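Local coordinates for protein pectinesterase (Daucus carota, PDB 1GQ8) that hydrolyses the methyl esters of galacturonic acid units in pectin, releasing methanol and so modifying the plant cell wall, at residues A[122-128]-A[144-150]; A[20-26]-A[46-52]. The contacts are given in a common frame with arbitrary orientation. Where two conformers were deposited one is given. Residue numbers count along the deposited sequence, not the author numbering.

Contact 1: A[122-128]-A[144-150]; sequences DLSAFYR and RQFFINC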
ATOM      1  N   ASP A 122       6.642   8.179   9.492  1.00  5.18           N
ATOM      2  CA  ASP A 122       6.485   7.308  10.668  1.00  4.34           C
ATOM      3  C   ASP A 122       5.158   7.624  11.373  1.00  5.03           C
ATOM      4  O   ASP A 122       4.824   8.790  11.595  1.00  5.37           O
ATOM      5  CB  ASP A 122       7.668   7.504  11.632  1.00  5.36           C
ATOM      6  CG  ASP A 122       7.751   6.416  12.700  1.00  6.45           C
ATOM      7  OD1 ASP A 122       7.577   5.229  12.361  1.00  5.75           O
ATOM      8  OD2 ASP A 122       8.010   6.748  13.881  1.00  7.80           O
ATOM      9  N   LEU A 123       4.412   6.574  11.715  1.00  3.93           N
ATOM     10  CA  LEU A 123       3.110   6.689  12.370  1.00  4.45           C
ATOM     11  C   LEU A 123       2.058   7.352  11.464  1.00  4.25           C
ATOM     12  O   LEU A 123       1.344   8.273  11.880  1.00  4.94           O
ATOM     13  CB  LEU A 123       3.242   7.453  13.700  1.00  6.17           C
ATOM     14  CG  LEU A 123       4.301   6.909  14.674  1.00  7.66           C
ATOM     15  CD1 LEU A 123       4.226   7.682  15.989  1.00  9.80           C
ATOM     16  CD2 LEU A 123       4.076   5.425  14.926  1.00  6.43           C
ATOM     17  N   SER A 124       1.964   6.866  10.225  1.00  3.70           N
ATOM     18  CA  SER A 124       0.998   7.376   9.242  1.00  2.36           C
ATOM     19  C   SER A 124      -0.142   6.364   9.031  1.00  3.33           C
ATOM     20  O   SER A 124       0.055   5.164   9.209  1.00  4.08           O
ATOM     21  CB  SER A 124       1.708   7.664   7.904  1.00  3.51           C
ATOM     22  OG  SER A 124       2.482   6.553   7.456  1.00  3.31           O
ATOM     23  N   ALA A 125      -1.330   6.846   8.658  1.00  3.65           N
ATOM     24  CA  ALA A 125      -2.482   5.959   8.441  1.00  3.78           C
ATOM     25  C   ALA A 125      -3.404   6.413   7.303  1.00  4.07           C
ATOM     26  O   ALA A 125      -3.516   7.611   7.017  1.00  4.53           O
ATOM     27  CB  ALA A 125      -3.279   5.819   9.734  1.00  4.52           C
ATOM     28  N   PHE A 126      -4.078   5.445   6.678  1.00  3.76           N
ATOM     29  CA  PHE A 126      -4.968   5.694   5.539  1.00  3.95           C
ATOM     30  C   PHE A 126      -6.282   4.910   5.667  1.00  4.30           C
ATOM     31  O   PHE A 126      -6.262   3.691   5.851  1.00  4.28           O
ATOM     32  CB  PHE A 126      -4.248   5.299   4.238  1.00  6.11           C
ATOM     33  CG  PHE A 126      -2.879   5.914   4.095  1.00  5.18           C
ATOM     34  CD1 PHE A 126      -1.807   5.440   4.847  1.00  6.59           C
ATOM     35  CD2 PHE A 126      -2.677   7.003   3.252  1.00  6.73           C
ATOM     36  CE1 PHE A 126      -0.550   6.049   4.767  1.00  6.97           C
ATOM     37  CE2 PHE A 126      -1.423   7.619   3.165  1.00  6.62           C
ATOM     38  CZ  PHE A 126      -0.361   7.139   3.925  1.00  7.58           C
ATOM     39  N   TYR A 127      -7.409   5.618   5.545  1.00  4.13           N
ATOM     40  CA  TYR A 127      -8.753   5.037   5.679  1.00  4.27           C
ATOM     41  C   TYR A 127      -9.677   5.371   4.493  1.00  5.27           C
ATOM     42  O   TYR A 127      -9.851   6.534   4.139  1.00  4.63           O
ATOM     43  CB  TYR A 127      -9.370   5.538   6.998  1.00  4.68           C
ATOM     44  CG  TYR A 127     -10.783   5.068   7.314  1.00  6.31           C
ATOM     45  CD1 TYR A 127     -11.126   3.718   7.271  1.00  5.40           C
ATOM     46  CD2 TYR A 127     -11.761   5.981   7.719  1.00  7.50           C
ATOM     47  CE1 TYR A 127     -12.408   3.285   7.629  1.00  7.35           C
ATOM     48  CE2 TYR A 127     -13.044   5.559   8.081  1.00  7.83           C
ATOM     49  CZ  TYR A 127     -13.359   4.212   8.034  1.00  9.99           C
ATOM     50  OH  TYR A 127     -14.621   3.793   8.401  1.00 12.32           O
ATOM     51  N   ARG A 128     -10.272   4.342   3.892  1.00  4.18           N
ATOM     52  CA  ARG A 128     -11.167   4.510   2.747  1.00  5.18           C
ATOM     53  C   ARG A 128     -10.542   5.287   1.583  1.00  4.71           C
ATOM     54  O   ARG A 128     -11.133   6.235   1.060  1.00  5.41           O
ATOM     55  CB  ARG A 128     -12.484   5.168   3.186  1.00  7.37           C
ATOM     56  CG  ARG A 128     -13.309   4.267   4.103  1.00 11.40           C
ATOM     57  CD  ARG A 128     -14.591   4.919   4.616  1.00 17.76           C
ATOM     58  NE  ARG A 128     -15.609   5.087   3.581  1.00 23.42           N
ATOM     59  CZ  ARG A 128     -16.876   5.409   3.830  1.00 27.13           C
ATOM     60  NH1 ARG A 128     -17.280   5.595   5.081  1.00 29.61           N
ATOM     61  NH2 ARG A 128     -17.742   5.551   2.834  1.00 30.16           N
ATOM     62  N   ARG A 144       6.940   3.155  10.156  1.00  5.53           N
ATOM     63  CA  ARG A 144       5.677   2.475  10.518  1.00  5.75           C
ATOM     64  C   ARG A 144       4.374   3.020   9.897  1.00  5.83           C
ATOM     65  O   ARG A 144       4.046   4.196  10.064  1.00  6.16           O
ATOM     66  CB  ARG A 144       5.569   2.436  12.054  1.00  6.20           C
ATOM     67  CG  ARG A 144       6.717   1.655  12.708  1.00  7.71           C
ATOM     68  CD  ARG A 144       6.797   1.834  14.227  1.00 10.82           C
ATOM     69  NE  ARG A 144       7.213   3.178  14.624  1.00  9.49           N
ATOM     70  CZ  ARG A 144       7.475   3.541  15.879  1.00 10.00           C
ATOM     71  NH1 ARG A 144       7.370   2.657  16.864  1.00  9.02           N
ATOM     72  NH2 ARG A 144       7.835   4.789  16.153  1.00  8.87           N
ATOM     73  N   GLN A 145       3.621   2.141   9.222  1.00  5.06           N
ATOM     74  CA  GLN A 145       2.378   2.512   8.511  1.00  4.24           C
ATOM     75  C   GLN A 145       1.157   1.577   8.734  1.00  4.37           C
ATOM     76  O   GLN A 145       1.326   0.391   9.027  1.00  4.38           O
ATOM     77  CB  GLN A 145       2.689   2.575   7.005  1.00  3.84           C
ATOM     78  CG  GLN A 145       3.956   3.369   6.660  1.00  2.38           C
ATOM     79  CD  GLN A 145       4.378   3.240   5.198  1.00  4.65           C
ATOM     80  OE1 GLN A 145       3.573   2.905   4.333  1.00  4.78           O
ATOM     81  NE2 GLN A 145       5.648   3.527   4.918  1.00  5.16           N
ATOM     82  N   PHE A 146      -0.062   2.114   8.574  1.00  4.03           N
ATOM     83  CA  PHE A 146      -1.317   1.343   8.749  1.00  3.75           C
ATOM     84  C   PHE A 146      -2.386   1.705   7.691  1.00  4.47           C
ATOM     85  O   PHE A 146      -2.718   2.882   7.517  1.00  3.39           O
ATOM     86  CB  PHE A 146      -1.892   1.592  10.165  1.00  3.35           C
ATOM     87  CG  PHE A 146      -3.147   0.792  10.496  1.00  3.51           C
ATOM     88  CD1 PHE A 146      -3.106  -0.598  10.608  1.00  2.99           C
ATOM     89  CD2 PHE A 146      -4.360   1.443  10.744  1.00  4.27           C
ATOM     90  CE1 PHE A 146      -4.256  -1.333  10.963  1.00  4.38           C
ATOM     91  CE2 PHE A 146      -5.514   0.725  11.097  1.00  5.76           C
ATOM     92  CZ  PHE A 146      -5.460  -0.667  11.207  1.00  5.50           C
ATOM     93  N   PHE A 147      -2.915   0.696   6.990  1.00  3.32           N
ATOM     94  CA  PHE A 147      -3.963   0.898   5.972  1.00  4.50           C
ATOM     95  C   PHE A 147      -5.230   0.115   6.370  1.00  5.07           C
ATOM     96  O   PHE A 147      -5.162  -1.093   6.602  1.00  5.47           O
ATOM     97  CB  PHE A 147      -3.492   0.420   4.584  1.00  3.71           C
ATOM     98  CG  PHE A 147      -2.369   1.233   3.997  1.00  4.83           C
ATOM     99  CD1 PHE A 147      -1.073   1.132   4.500  1.00  5.76           C
ATOM    100  CD2 PHE A 147      -2.606   2.099   2.928  1.00  6.10           C
ATOM    101  CE1 PHE A 147      -0.030   1.879   3.948  1.00  5.30           C
ATOM    102  CE2 PHE A 147      -1.567   2.854   2.370  1.00  5.97           C
ATOM    103  CZ  PHE A 147      -0.279   2.742   2.879  1.00  5.85           C
ATOM    104  N   ILE A 148      -6.375   0.800   6.448  1.00  4.10           N
ATOM    105  CA  ILE A 148      -7.644   0.168   6.835  1.00  5.55           C
ATOM    106  C   ILE A 148      -8.798   0.500   5.872  1.00  6.20           C
ATOM    107  O   ILE A 148      -9.051   1.666   5.563  1.00  6.11           O
ATOM    108  CB  ILE A 148      -8.041   0.572   8.298  1.00  6.62           C
ATOM    109  CG1 ILE A 148      -9.446   0.065   8.637  1.00  8.88           C
ATOM    110  CG2 ILE A 148      -7.981   2.087   8.466  1.00  5.34           C
ATOM    111  CD1 ILE A 148      -9.491  -0.876   9.806  1.00 12.44           C
ATOM    112  N   ASN A 149      -9.500  -0.529   5.404  0.50  6.20           N
ATOM    113  CA  ASN A 149     -10.594  -0.431   4.472  0.50  6.62           C
ATOM    114  C   ASN A 149     -10.215   0.414   3.215  0.50  7.37           C
ATOM    115  O   ASN A 149     -10.934   1.305   2.760  0.50  7.90           O
ATOM    116  CB  ASN A 149     -11.763   0.409   5.175  0.50  8.82           C
ATOM    117  CG  ASN A 149     -13.093   0.024   4.366  0.50  8.50           C
ATOM    118  OD1 ASN A 149     -13.239   0.059   7.027  0.50 12.96           O
ATOM    119  ND2 ASN A 149     -12.988  -0.606   3.201  0.50  9.06           N
ATOM    120  N   CYS A 150      -9.066   0.052   2.650  1.00  6.72           N
ATOM    121  CA  CYS A 150      -8.576   0.696   1.427  1.00  5.95           C
ATOM    122  C   CYS A 150      -8.640  -0.308   0.267  1.00  6.85           C
ATOM    123  O   CYS A 150      -8.710  -1.519   0.492  1.00  6.76           O
ATOM    124  CB  CYS A 150      -7.116   1.157   1.598  1.00  5.35           C
ATOM    125  SG  CYS A 150      -6.829   2.580   2.711  1.00  5.86           S
TER
HETATM  126  O   HOH W   1     -15.324   1.326   7.779  1.00 30.77           O
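Strands 124-127 and 144-148 run parallel, their axes 9° apart in direction and 4.8 Å at closest approach, and S124, A125, F126 and Y127 pair in register with Q145, F146, F147 and I148. The core of the ladder is F146 N to S124 O (3.1 Å), F126 N to F146 O (3.0 Å) and I148 N to F126 O (3.0 Å), flanked by weak bonds from L123 N (2.9 Å) and S124 N (3.4 Å) to R144 O and from R128 N to I148 O (3.4 Å). This stacking of equivalent strands on successive turns marks the right-handed parallel beta-helix of pectinesterases. On one face the rings of F126 and F147 form an offset stack, with centroids 4.6 Å apart and planes at 10°. The other face carries A125, F146, Y127 and I148, where Y127 CD1 meets I148 CG2 at 3.7 Å. At the start of the ladder, R144 NE and R144 N each donate to D122 OD1 (3.1 Å), and R144 NH2 to D122 OD2 (3.0 Å); the side-chain pair is a bidentate salt bridge. Consecutive coils are thus joined by a backbone ladder and an aromatic stack, with a charge pair at one end.

Contact 2: A[20-26]-A[46-52]; sequences KTVSEAV and YRENVDV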
ATOM      1  N   LYS A  20      -7.182  26.611  -5.357  1.00  6.24           N
ATOM      2  CA  LYS A  20      -7.594  25.668  -6.402  1.00  7.86           C
ATOM      3  C   LYS A  20      -6.825  24.344  -6.447  1.00  7.90           C
ATOM      4  O   LYS A  20      -7.335  23.357  -6.986  1.00  7.80           O
ATOM      5  CB  LYS A  20      -7.508  26.327  -7.784  1.00 10.80           C
ATOM      6  CG  LYS A  20      -8.534  27.420  -8.033  1.00 16.54           C
ATOM      7  CD  LYS A  20      -8.511  27.879  -9.490  1.00 21.48           C
ATOM      8  CE  LYS A  20      -8.871  26.734 -10.432  1.00 24.45           C
ATOM      9  NZ  LYS A  20      -8.877  27.150 -11.864  1.00 28.74           N
ATOM     10  N   THR A  21      -5.609  24.315  -5.903  1.00  6.86           N
ATOM     11  CA  THR A  21      -4.806  23.085  -5.922  1.00  6.21           C
ATOM     12  C   THR A  21      -4.430  22.558  -4.533  1.00  6.80           C
ATOM     13  O   THR A  21      -4.396  23.304  -3.556  1.00  6.22           O
ATOM     14  CB  THR A  21      -3.483  23.272  -6.719  1.00  6.19           C
ATOM     15  OG1 THR A  21      -2.607  24.154  -6.001  1.00  5.33           O
ATOM     16  CG2 THR A  21      -3.759  23.847  -8.107  1.00  5.22           C
ATOM     17  N   VAL A  22      -4.138  21.259  -4.459  1.00  5.22           N
ATOM     18  CA  VAL A  22      -3.747  20.630  -3.198  1.00  4.90           C
ATOM     19  C   VAL A  22      -2.357  21.116  -2.770  1.00  5.05           C
ATOM     20  O   VAL A  22      -2.093  21.311  -1.579  1.00  5.63           O
ATOM     21  CB  VAL A  22      -3.735  19.076  -3.333  1.00  4.17           C
ATOM     22  CG1 VAL A  22      -3.337  18.428  -2.011  1.00  3.79           C
ATOM     23  CG2 VAL A  22      -5.110  18.584  -3.759  1.00  4.25           C
ATOM     24  N   SER A  23      -1.470  21.326  -3.740  1.00  5.44           N
ATOM     25  CA  SER A  23      -0.116  21.787  -3.434  1.00  5.24           C
ATOM     26  C   SER A  23      -0.102  23.134  -2.699  1.00  5.12           C
ATOM     27  O   SER A  23       0.751  23.365  -1.840  1.00  4.78           O
ATOM     28  CB  SER A  23       0.721  21.877  -4.717  1.00  5.68           C
ATOM     29  OG  SER A  23       0.968  20.583  -5.256  1.00  6.24           O
ATOM     30  N   GLU A  24      -1.036  24.022  -3.033  1.00  5.44           N
ATOM     31  CA  GLU A  24      -1.103  25.323  -2.367  1.00  5.30           C
ATOM     32  C   GLU A  24      -1.401  25.170  -0.870  1.00  4.99           C
ATOM     33  O   GLU A  24      -0.815  25.871  -0.040  1.00  3.52           O
ATOM     34  CB  GLU A  24      -2.179  26.212  -3.014  1.00  6.16           C
ATOM     35  CG  GLU A  24      -1.798  26.760  -4.393  1.00  5.63           C
ATOM     36  CD  GLU A  24      -2.980  27.378  -5.136  1.00  7.18           C
ATOM     37  OE1 GLU A  24      -3.258  28.589  -4.964  1.00  5.39           O
ATOM     38  OE2 GLU A  24      -3.645  26.635  -5.889  1.00  6.40           O
ATOM     39  N   ALA A  25      -2.306  24.253  -0.531  1.00  4.80           N
ATOM     40  CA  ALA A  25      -2.681  24.017   0.865  1.00  4.50           C
ATOM     41  C   ALA A  25      -1.524  23.464   1.704  1.00  5.53           C
ATOM     42  O   ALA A  25      -1.367  23.829   2.873  1.00  5.88           O
ATOM     43  CB  ALA A  25      -3.881  23.067   0.931  1.00  6.05           C
ATOM     44  N   VAL A  26      -0.719  22.583   1.115  1.00  5.36           N
ATOM     45  CA  VAL A  26       0.425  22.013   1.827  1.00  4.89           C
ATOM     46  C   VAL A  26       1.466  23.113   2.076  1.00  4.94           C
ATOM     47  O   VAL A  26       2.091  23.161   3.137  1.00  5.45           O
ATOM     48  CB  VAL A  26       1.065  20.849   1.020  1.00  5.84           C
ATOM     49  CG1 VAL A  26       2.298  20.312   1.747  1.00  5.09           C
ATOM     50  CG2 VAL A  26       0.052  19.729   0.833  1.00  5.42           C
ATOM     51  N   TYR A  46      -7.712  16.530  -9.824  1.00  7.71           N
ATOM     52  CA  TYR A  46      -6.542  17.392  -9.663  1.00  6.93           C
ATOM     53  C   TYR A  46      -5.286  16.842 -10.352  1.00  7.41           C
ATOM     54  O   TYR A  46      -4.673  15.882  -9.884  1.00  6.39           O
ATOM     55  CB  TYR A  46      -6.271  17.626  -8.162  1.00  4.87           C
ATOM     56  CG  TYR A  46      -7.460  18.196  -7.396  1.00  6.13           C
ATOM     57  CD1 TYR A  46      -8.508  17.372  -6.977  1.00  4.63           C
ATOM     58  CD2 TYR A  46      -7.554  19.565  -7.121  1.00  4.72           C
ATOM     59  CE1 TYR A  46      -9.625  17.895  -6.303  1.00  6.79           C
ATOM     60  CE2 TYR A  46      -8.670  20.100  -6.452  1.00  5.53           C
ATOM     61  CZ  TYR A  46      -9.699  19.259  -6.046  1.00  6.92           C
ATOM     62  OH  TYR A  46     -10.801  19.772  -5.384  1.00  6.87           O
ATOM     63  N   ARG A  47      -4.913  17.459 -11.473  1.00  7.76           N
ATOM     64  CA  ARG A  47      -3.737  17.046 -12.242  1.00  8.81           C
ATOM     65  C   ARG A  47      -2.471  17.721 -11.711  1.00  9.06           C
ATOM     66  O   ARG A  47      -2.102  18.802 -12.173  1.00  9.03           O
ATOM     67  CB  ARG A  47      -3.916  17.411 -13.723  1.00 10.75           C
ATOM     68  CG  ARG A  47      -4.930  16.567 -14.496  1.00 11.75           C
ATOM     69  CD  ARG A  47      -5.030  17.064 -15.941  1.00 13.64           C
ATOM     70  NE  ARG A  47      -5.717  16.131 -16.833  1.00 14.83           N
ATOM     71  CZ  ARG A  47      -7.012  15.838 -16.765  1.00 13.10           C
ATOM     72  NH1 ARG A  47      -7.773  16.405 -15.842  1.00 12.65           N
ATOM     73  NH2 ARG A  47      -7.544  14.977 -17.627  1.00 12.95           N
ATOM     74  N   GLU A  48      -1.802  17.078 -10.754  1.00  7.05           N
ATOM     75  CA  GLU A  48      -0.590  17.632 -10.154  1.00  7.35           C
ATOM     76  C   GLU A  48       0.172  16.576  -9.349  1.00  7.82           C
ATOM     77  O   GLU A  48      -0.408  15.571  -8.939  1.00  7.81           O
ATOM     78  CB  GLU A  48      -0.964  18.792  -9.214  1.00  7.33           C
ATOM     79  CG  GLU A  48      -1.875  18.369  -8.042  1.00  5.68           C
ATOM     80  CD  GLU A  48      -2.285  19.519  -7.122  1.00  5.57           C
ATOM     81  OE1 GLU A  48      -1.397  20.201  -6.569  1.00  4.97           O
ATOM     82  OE2 GLU A  48      -3.505  19.735  -6.940  1.00  4.78           O
ATOM     83  N   ASN A  49       1.473  16.796  -9.151  1.00  7.91           N
ATOM     84  CA  ASN A  49       2.288  15.906  -8.318  1.00  8.67           C
ATOM     85  C   ASN A  49       2.366  16.661  -6.987  1.00  8.27           C
ATOM     86  O   ASN A  49       2.603  17.869  -6.981  1.00  9.65           O
ATOM     87  CB  ASN A  49       3.713  15.723  -8.879  1.00  9.47           C
ATOM     88  CG  ASN A  49       3.761  14.835 -10.119  1.00 11.32           C
ATOM     89  OD1 ASN A  49       3.551  15.301 -11.241  1.00 13.84           O
ATOM     90  ND2 ASN A  49       4.039  13.548  -9.918  1.00 11.19           N
ATOM     91  N   VAL A  50       2.161  15.970  -5.869  1.00  6.43           N
ATOM     92  CA  VAL A  50       2.194  16.622  -4.556  1.00  6.00           C
ATOM     93  C   VAL A  50       3.280  16.050  -3.652  1.00  6.89           C
ATOM     94  O   VAL A  50       3.491  14.840  -3.616  1.00  6.91           O
ATOM     95  CB  VAL A  50       0.833  16.474  -3.825  1.00  5.28           C
ATOM     96  CG1 VAL A  50       0.838  17.291  -2.537  1.00  7.36           C
ATOM     97  CG2 VAL A  50      -0.304  16.914  -4.736  1.00  6.26           C
ATOM     98  N   ASP A  51       3.966  16.928  -2.921  1.00  6.66           N
ATOM     99  CA  ASP A  51       5.030  16.514  -2.008  1.00  8.18           C
ATOM    100  C   ASP A  51       4.794  17.084  -0.605  1.00  7.23           C
ATOM    101  O   ASP A  51       4.489  18.266  -0.458  1.00  7.98           O
ATOM    102  CB  ASP A  51       6.389  16.997  -2.539  1.00 12.35           C
ATOM    103  CG  ASP A  51       7.555  16.568  -1.662  1.00 17.18           C
ATOM    104  OD1 ASP A  51       7.795  15.347  -1.529  1.00 22.13           O
ATOM    105  OD2 ASP A  51       8.234  17.455  -1.102  1.00 20.88           O
ATOM    106  N   VAL A  52       4.908  16.228   0.412  1.00  5.92           N
ATOM    107  CA  VAL A  52       4.752  16.627   1.820  1.00  6.02           C
ATOM    108  C   VAL A  52       6.102  16.286   2.465  1.00  6.00           C
ATOM    109  O   VAL A  52       6.309  15.162   2.934  1.00  5.52           O
ATOM    110  CB  VAL A  52       3.626  15.820   2.520  1.00  6.00           C
ATOM    111  CG1 VAL A  52       3.385  16.367   3.931  1.00  7.22           C
ATOM    112  CG2 VAL A  52       2.340  15.887   1.694  1.00  6.69           C
TER
HETATM  113  O   HOH W   2       3.848  19.735  -3.789  1.00 11.66           O
HETATM  114  O   HOH W   3       3.238  20.119  -6.249  1.00 13.29           O
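One carboxylate, that of E48, holds the first turn of a helix: OE2 accepts from V22 N at 3.0 Å, while OE1 accepts from S23 N at 3.0 Å and from S23 OG at 2.7 Å. Amides at a helix start lack backbone acceptors in the preceding turn, so an acidic side chain suits them. T21, the N-cap, forms a capping box with E24: E24 N gives a weak bond to T21 OG1 (3.4 Å), and T21 N donates to E24 OE2 (3.0 Å). A water donates to S23 OG (2.5 Å) and N49 O (2.4 Å). On the strand-facing side, V22 CB meets V50 CG2 at 4.3 Å and V26 CG2 meets V50 CG1 at 4.2 Å, with V22 CG2 4.3 Å from Y46 CD2. Helix 22-26 and strand 50-52 run at 17° with axes 8.5 Å apart. The helix caps the N-terminal end of the beta-helix, where V22 and V26 also touch strands 37-41 and 59-63, and A25 rests on strand 9-11.

Overall arrangement
Contact 2 precedes contact 1 along the chain, and the two are separate: their centres lie 20 Å apart and their nearest atoms about 9 Å, without touching. Both belong to the same parallel beta-helix. Contact 1 joins neighbouring strands inside the long sheet that starts with strands 9-11, 37-41, 59-63 and 97-99, its centre about 9 Å from the centre of the chain. Contact 2, about 21 Å from that centre, packs helix 22-28 near the start of that sheet and uses strands 44-47 and 50-52, the first strands of the other two sheets. One contact therefore illustrates coil-on-coil stacking, the other the closure of the N-terminal end; both lie away from the annotated catalytic and substrate-binding residues.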